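Local coordinates for nucleotide pyrophosphohydrolase (Bacillus cereus, PDB 5IE9), which hydrolyses nucleoside triphosphates as a MazG-family pyrophosphohydrolase, probably releasing pyrophosphate with the help of divalent metal ions, at the interface of chains A and B. Numbering follows the deposited sequence. Chains: chain A/B, Nucleotide pyrophosphohydrolase.

Contact 1: the interface of chains A and B. Residues chain A 34, 71, 74, 77, 85, 88; chain B 41, 67-68, 70-71, 74.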
loop_
_atom_site.group_PDB
_atom_site.type_symbol
_atom_site.label_atom_id
_atom_site.label_comp_id
_atom_site.label_asym_id
_atom_site.label_seq_id
_atom_site.Cartn_x
_atom_site.Cartn_y
_atom_site.Cartn_z
ATOM N N LEU A 34 -5.599 -5.725 4.019
ATOM C CA LEU A 34 -4.268 -5.309 4.425
ATOM C C LEU A 34 -3.860 -3.964 3.825
ATOM O O LEU A 34 -3.218 -3.152 4.505
ATOM C CB LEU A 34 -3.268 -6.381 4.025
ATOM C CG LEU A 34 -1.962 -6.597 4.776
ATOM C CD1 LEU A 34 -1.998 -6.223 6.248
ATOM C CD2 LEU A 34 -1.650 -8.072 4.623
ATOM N N LEU A 71 -1.440 -5.476 12.233
ATOM C CA LEU A 71 -0.951 -6.722 12.820
ATOM C C LEU A 71 -2.042 -7.791 12.876
ATOM O O LEU A 71 -1.764 -8.970 12.651
ATOM C CB LEU A 71 -0.403 -6.481 14.232
ATOM C CG LEU A 71 0.725 -7.332 14.852
ATOM C CD1 LEU A 71 0.247 -7.891 16.181
ATOM C CD2 LEU A 71 1.258 -8.473 13.991
ATOM N N MET A 74 -2.553 -9.132 9.386
ATOM C CA MET A 74 -1.376 -9.978 9.191
ATOM C C MET A 74 -1.605 -11.368 9.768
ATOM O O MET A 74 -1.386 -12.369 9.072
ATOM C CB MET A 74 -0.155 -9.367 9.870
ATOM C CG MET A 74 0.421 -8.160 9.172
ATOM S SD MET A 74 1.204 -8.616 7.627
ATOM C CE MET A 74 2.666 -9.489 8.212
ATOM N N MET A 77 -4.212 -13.292 7.831
ATOM C CA MET A 77 -3.570 -13.750 6.610
ATOM C C MET A 77 -2.742 -15.012 6.884
ATOM O O MET A 77 -2.879 -16.017 6.174
ATOM C CB MET A 77 -2.705 -12.613 6.055
ATOM C CG MET A 77 -1.796 -12.966 4.886
ATOM S SD MET A 77 -2.676 -12.980 3.323
ATOM C CE MET A 77 -2.547 -11.256 2.846
ATOM N N LEU A 85 4.022 -17.127 12.187
ATOM C CA LEU A 85 4.791 -15.872 12.125
ATOM C C LEU A 85 6.080 -15.861 12.966
ATOM O O LEU A 85 6.955 -15.029 12.736
ATOM C CB LEU A 85 3.909 -14.650 12.444
ATOM C CG LEU A 85 2.810 -14.245 11.452
ATOM C CD1 LEU A 85 1.953 -13.138 12.035
ATOM C CD2 LEU A 85 3.342 -13.813 10.091
ATOM N N ALA A 88 8.297 -17.385 10.352
ATOM C CA ALA A 88 8.484 -16.331 9.358
ATOM C C ALA A 88 9.549 -15.331 9.805
ATOM O O ALA A 88 10.516 -15.094 9.079
ATOM C CB ALA A 88 7.166 -15.630 9.076
ATOM N N LEU B 41 4.499 -8.554 -0.802
ATOM C CA LEU B 41 3.486 -9.482 -0.316
ATOM C C LEU B 41 2.360 -9.639 -1.340
ATOM O O LEU B 41 2.005 -10.771 -1.680
ATOM C CB LEU B 41 2.939 -9.097 1.071
ATOM C CG LEU B 41 1.912 -10.066 1.685
ATOM C CD1 LEU B 41 2.403 -11.508 1.781
ATOM C CD2 LEU B 41 1.465 -9.614 3.052
ATOM N N LEU B 67 5.607 -12.317 4.261
ATOM C CA LEU B 67 4.944 -11.946 5.518
ATOM C C LEU B 67 5.962 -11.566 6.600
ATOM O O LEU B 67 5.776 -10.571 7.307
ATOM C CB LEU B 67 4.037 -13.070 6.026
ATOM C CG LEU B 67 2.639 -13.199 5.423
ATOM C CD1 LEU B 67 2.087 -14.588 5.691
ATOM C CD2 LEU B 67 1.696 -12.148 5.980
ATOM N N GLY B 68 7.029 -12.364 6.708
ATOM C CA GLY B 68 8.155 -12.088 7.600
ATOM C C GLY B 68 8.771 -10.721 7.352
ATOM O O GLY B 68 8.994 -9.959 8.304
ATOM N N VAL B 70 7.395 -8.106 5.954
ATOM C CA VAL B 70 6.433 -7.084 6.360
ATOM C C VAL B 70 6.463 -6.944 7.883
ATOM O O VAL B 70 6.543 -5.829 8.405
ATOM C CB VAL B 70 5.009 -7.380 5.823
ATOM C CG1 VAL B 70 3.997 -6.387 6.366
ATOM C CG2 VAL B 70 4.990 -7.332 4.301
ATOM N N LEU B 71 6.444 -8.080 8.582
ATOM C CA LEU B 71 6.526 -8.124 10.042
ATOM C C LEU B 71 7.790 -7.448 10.581
ATOM O O LEU B 71 7.750 -6.808 11.632
ATOM C CB LEU B 71 6.460 -9.574 10.536
ATOM C CG LEU B 71 5.760 -9.995 11.846
ATOM C CD1 LEU B 71 6.670 -10.952 12.594
ATOM C CD2 LEU B 71 5.332 -8.867 12.781
ATOM N N MET B 74 7.401 -3.661 10.372
ATOM C CA MET B 74 6.454 -3.316 11.428
ATOM C C MET B 74 7.102 -3.282 12.805
ATOM O O MET B 74 6.855 -2.345 13.571
ATOM C CB MET B 74 5.270 -4.262 11.421
ATOM C CG MET B 74 4.223 -3.889 10.392
ATOM S SD MET B 74 2.737 -4.866 10.650
ATOM C CE MET B 74 3.231 -6.456 10.010
#

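Contact 2: the interface of chains A and B. Residues chain A 5-6, 9, 71, 85, 89; chain B 4-6, 9, 71, 75.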
loop_
_atom_site.group_PDB
_atom_site.type_symbol
_atom_site.label_atom_id
_atom_site.label_comp_id
_atom_site.label_asym_id
_atom_site.label_seq_id
_atom_site.Cartn_x
_atom_site.Cartn_y
_atom_site.Cartn_z
ATOM N N THR A 5 3.292 -15.045 23.798
ATOM C CA THR A 5 3.998 -15.570 22.623
ATOM C C THR A 5 3.237 -15.289 21.338
ATOM O O THR A 5 2.007 -15.205 21.351
ATOM C CB THR A 5 4.243 -17.092 22.701
ATOM O OG1 THR A 5 2.990 -17.771 22.832
ATOM C CG2 THR A 5 5.171 -17.452 23.858
ATOM N N MET A 6 3.979 -15.174 20.236
ATOM C CA MET A 6 3.417 -15.013 18.889
ATOM C C MET A 6 2.439 -16.142 18.530
ATOM O O MET A 6 1.396 -15.888 17.916
ATOM C CB MET A 6 4.542 -14.905 17.842
ATOM C CG MET A 6 4.080 -14.550 16.434
ATOM S SD MET A 6 3.547 -12.834 16.248
ATOM C CE MET A 6 1.923 -13.091 15.562
ATOM N N MET A 9 -0.803 -15.415 20.307
ATOM C CA MET A 9 -1.461 -14.293 19.624
ATOM C C MET A 9 -2.205 -14.760 18.371
ATOM O O MET A 9 -3.306 -14.287 18.091
ATOM C CB MET A 9 -0.461 -13.186 19.267
ATOM C CG MET A 9 0.347 -12.663 20.448
ATOM S SD MET A 9 1.209 -11.079 20.294
ATOM C CE MET A 9 1.322 -10.794 18.530
ATOM N N LEU A 71 -1.440 -5.476 12.233
ATOM C CA LEU A 71 -0.951 -6.722 12.820
ATOM C C LEU A 71 -2.042 -7.791 12.876
ATOM O O LEU A 71 -1.764 -8.970 12.651
ATOM C CB LEU A 71 -0.403 -6.481 14.232
ATOM C CG LEU A 71 0.725 -7.332 14.852
ATOM C CD1 LEU A 71 0.247 -7.891 16.181
ATOM C CD2 LEU A 71 1.258 -8.473 13.991
ATOM N N LEU A 85 4.022 -17.127 12.187
ATOM C CA LEU A 85 4.791 -15.872 12.125
ATOM C C LEU A 85 6.080 -15.861 12.966
ATOM O O LEU A 85 6.955 -15.029 12.736
ATOM C CB LEU A 85 3.909 -14.650 12.444
ATOM C CG LEU A 85 2.810 -14.245 11.452
ATOM C CD1 LEU A 85 1.953 -13.138 12.035
ATOM C CD2 LEU A 85 3.342 -13.813 10.091
ATOM N N HIS A 89 9.376 -14.788 11.012
ATOM C CA HIS A 89 10.323 -13.863 11.646
ATOM C C HIS A 89 11.741 -14.440 11.711
ATOM O O HIS A 89 12.719 -13.726 11.468
ATOM C CB HIS A 89 9.824 -13.499 13.050
ATOM C CG HIS A 89 10.790 -12.691 13.858
ATOM N ND1 HIS A 89 11.675 -13.263 14.748
ATOM C CD2 HIS A 89 11.003 -11.356 13.922
ATOM C CE1 HIS A 89 12.396 -12.315 15.320
ATOM N NE2 HIS A 89 12.006 -11.149 14.837
ATOM N N LYS B 4 8.662 -18.357 21.333
ATOM C CA LYS B 4 9.129 -16.968 21.409
ATOM C C LYS B 4 8.028 -15.928 21.614
ATOM O O LYS B 4 6.976 -15.978 20.957
ATOM C CB LYS B 4 9.907 -16.636 20.143
ATOM C CG LYS B 4 11.046 -15.665 20.348
ATOM C CD LYS B 4 11.930 -15.666 19.120
ATOM C CE LYS B 4 13.373 -15.416 19.490
ATOM N NZ LYS B 4 14.206 -15.530 18.267
ATOM N N THR B 5 8.292 -14.977 22.512
ATOM C CA THR B 5 7.350 -13.886 22.809
ATOM C C THR B 5 7.555 -12.687 21.894
ATOM O O THR B 5 8.681 -12.423 21.458
ATOM C CB THR B 5 7.452 -13.392 24.268
ATOM O OG1 THR B 5 8.798 -12.997 24.549
ATOM C CG2 THR B 5 7.002 -14.472 25.253
ATOM N N MET B 6 6.468 -11.959 21.632
ATOM C CA MET B 6 6.492 -10.731 20.828
ATOM C C MET B 6 7.531 -9.724 21.342
ATOM O O MET B 6 8.258 -9.127 20.545
ATOM C CB MET B 6 5.088 -10.099 20.760
ATOM C CG MET B 6 4.946 -8.941 19.780
ATOM S SD MET B 6 4.910 -9.422 18.035
ATOM C CE MET B 6 6.242 -8.408 17.416
ATOM N N MET B 9 10.964 -10.840 20.252
ATOM C CA MET B 9 11.089 -10.602 18.802
ATOM C C MET B 9 11.443 -9.147 18.509
ATOM O O MET B 9 12.277 -8.874 17.652
ATOM C CB MET B 9 9.809 -10.981 18.052
ATOM C CG MET B 9 9.214 -12.329 18.426
ATOM S SD MET B 9 8.265 -13.187 17.152
ATOM C CE MET B 9 7.215 -11.907 16.475
ATOM N N LEU B 71 6.444 -8.080 8.582
ATOM C CA LEU B 71 6.526 -8.124 10.042
ATOM C C LEU B 71 7.790 -7.448 10.581
ATOM O O LEU B 71 7.750 -6.808 11.632
ATOM C CB LEU B 71 6.460 -9.574 10.536
ATOM C CG LEU B 71 5.760 -9.995 11.846
ATOM C CD1 LEU B 71 6.670 -10.952 12.594
ATOM C CD2 LEU B 71 5.332 -8.867 12.781
ATOM N N ILE B 75 7.942 -4.284 13.100
ATOM C CA ILE B 75 8.691 -4.325 14.357
ATOM C C ILE B 75 9.622 -3.114 14.443
ATOM O O ILE B 75 9.647 -2.422 15.467
ATOM C CB ILE B 75 9.427 -5.672 14.574
ATOM C CG1 ILE B 75 8.409 -6.792 14.828
ATOM C CG2 ILE B 75 10.345 -5.596 15.785
ATOM C CD1 ILE B 75 8.929 -8.201 14.628
#

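Contact 1: the interface of chains A and B
A:Met74 and B:Met74 both leave their helices with CG anti to the carbonyl carbon, but their chains then part ways. A:Met74 is bent at chi2 (-70°) and again at chi3, which turns its thioether onto helix 61-80 of chain B, whereas B:Met74 runs extended through chi2 (-170°) and turns at its last bond. The two side chains reach toward each other tip to tip, with the terminal methyl CE of B:Met74 3.6 Å from CE of A:Met74. Folded this way, A:Met74 lays its sulphur SD against the CG1 methyl of B:Val70 at 3.8 Å, and its own methyl comes to 3.6 Å from CD2 of B:Leu67. That same CD2 branch also meets CG of A:Met77, whose chain crosses B:Leu67 at a slant. From helix 85-96 of chain A, A:Leu85 passes B:Leu67 at about a right angle, while the CB methyl of A:Ala88 sits 4.0 Å from CA of B:Gly68. At the far end A:Leu34 and B:Leu41 cross nearly perpendicularly through their CD2 methyls. No hydrogen bond or salt bridge spans this patch, a largely apolar helix-to-helix core on the two-fold interface of a probable MazG dimer. Near the two-fold, CD2 of A:Leu71 lies 4.3 Å from CD2 of B:Leu71.

Contact 2: the interface of chains A and B
A:Met6 and B:Met6 run alongside one another in the same sense, their sulphurs SD 4.1 Å apart. Each is then crossed at about a right angle by Met9 of the opposite chain: the methyl CE of B:Met9 packs on SD of A:Met6 at 3.8 Å, and CE of A:Met9 meets SD of B:Met6 in the matching place. Four thioethers thus interlock where helix 6-18 of chain A and helix 6-17 of chain B begin. A:His89, on helix 85-96, and B:Met9 pass antiparallel. The histidine CG is anti to the backbone N (chi1 173°), which sends the imidazole out towards chain B, and one ring face takes CB of B:Met9, 3.9 Å above the plane and towards the rim. Carbon CD2 of the same ring touches the CD1 methyl of B:Ile75, whose side chain crosses it roughly perpendicularly, and CB of A:His89 rests on CD1 of B:Leu71. The amine NZ of B:Lys4 stands 4.9 Å from ND1 of A:His89, not in contact, though its charge may disfavour protonation of the ring. Just before the helices, A:Thr5 and B:Thr5 form an antiparallel beta bridge, their CA atoms 3.8 Å apart and their side chains crossing steeply. Beside it the amide N of A:Met6 donates a hydrogen bond to the carbonyl O of B:Lys4 at 3.2 Å.

The centres of the C-alpha atoms of contact 1 and contact 2 lie about 10 Å apart, and A:Leu71, A:Leu85 and B:Leu71 belong to both, so the two patches adjoin, the apolar core of contact 1 leading into the methionine and histidine packing of contact 2. Helices 61-80 and 85-96 run through each; contact 1 adds helix 27-49, contact 2 the N-terminal stretch and helix 6-18. The two-fold repeats every contact with the chains exchanged. This is consistent with a dimer as building unit, two of which could make up the deposited four-chain assembly; manganese ligands A:Glu37 and A:Glu66 sit on helices 27-49 and 61-80, which also serve this interface.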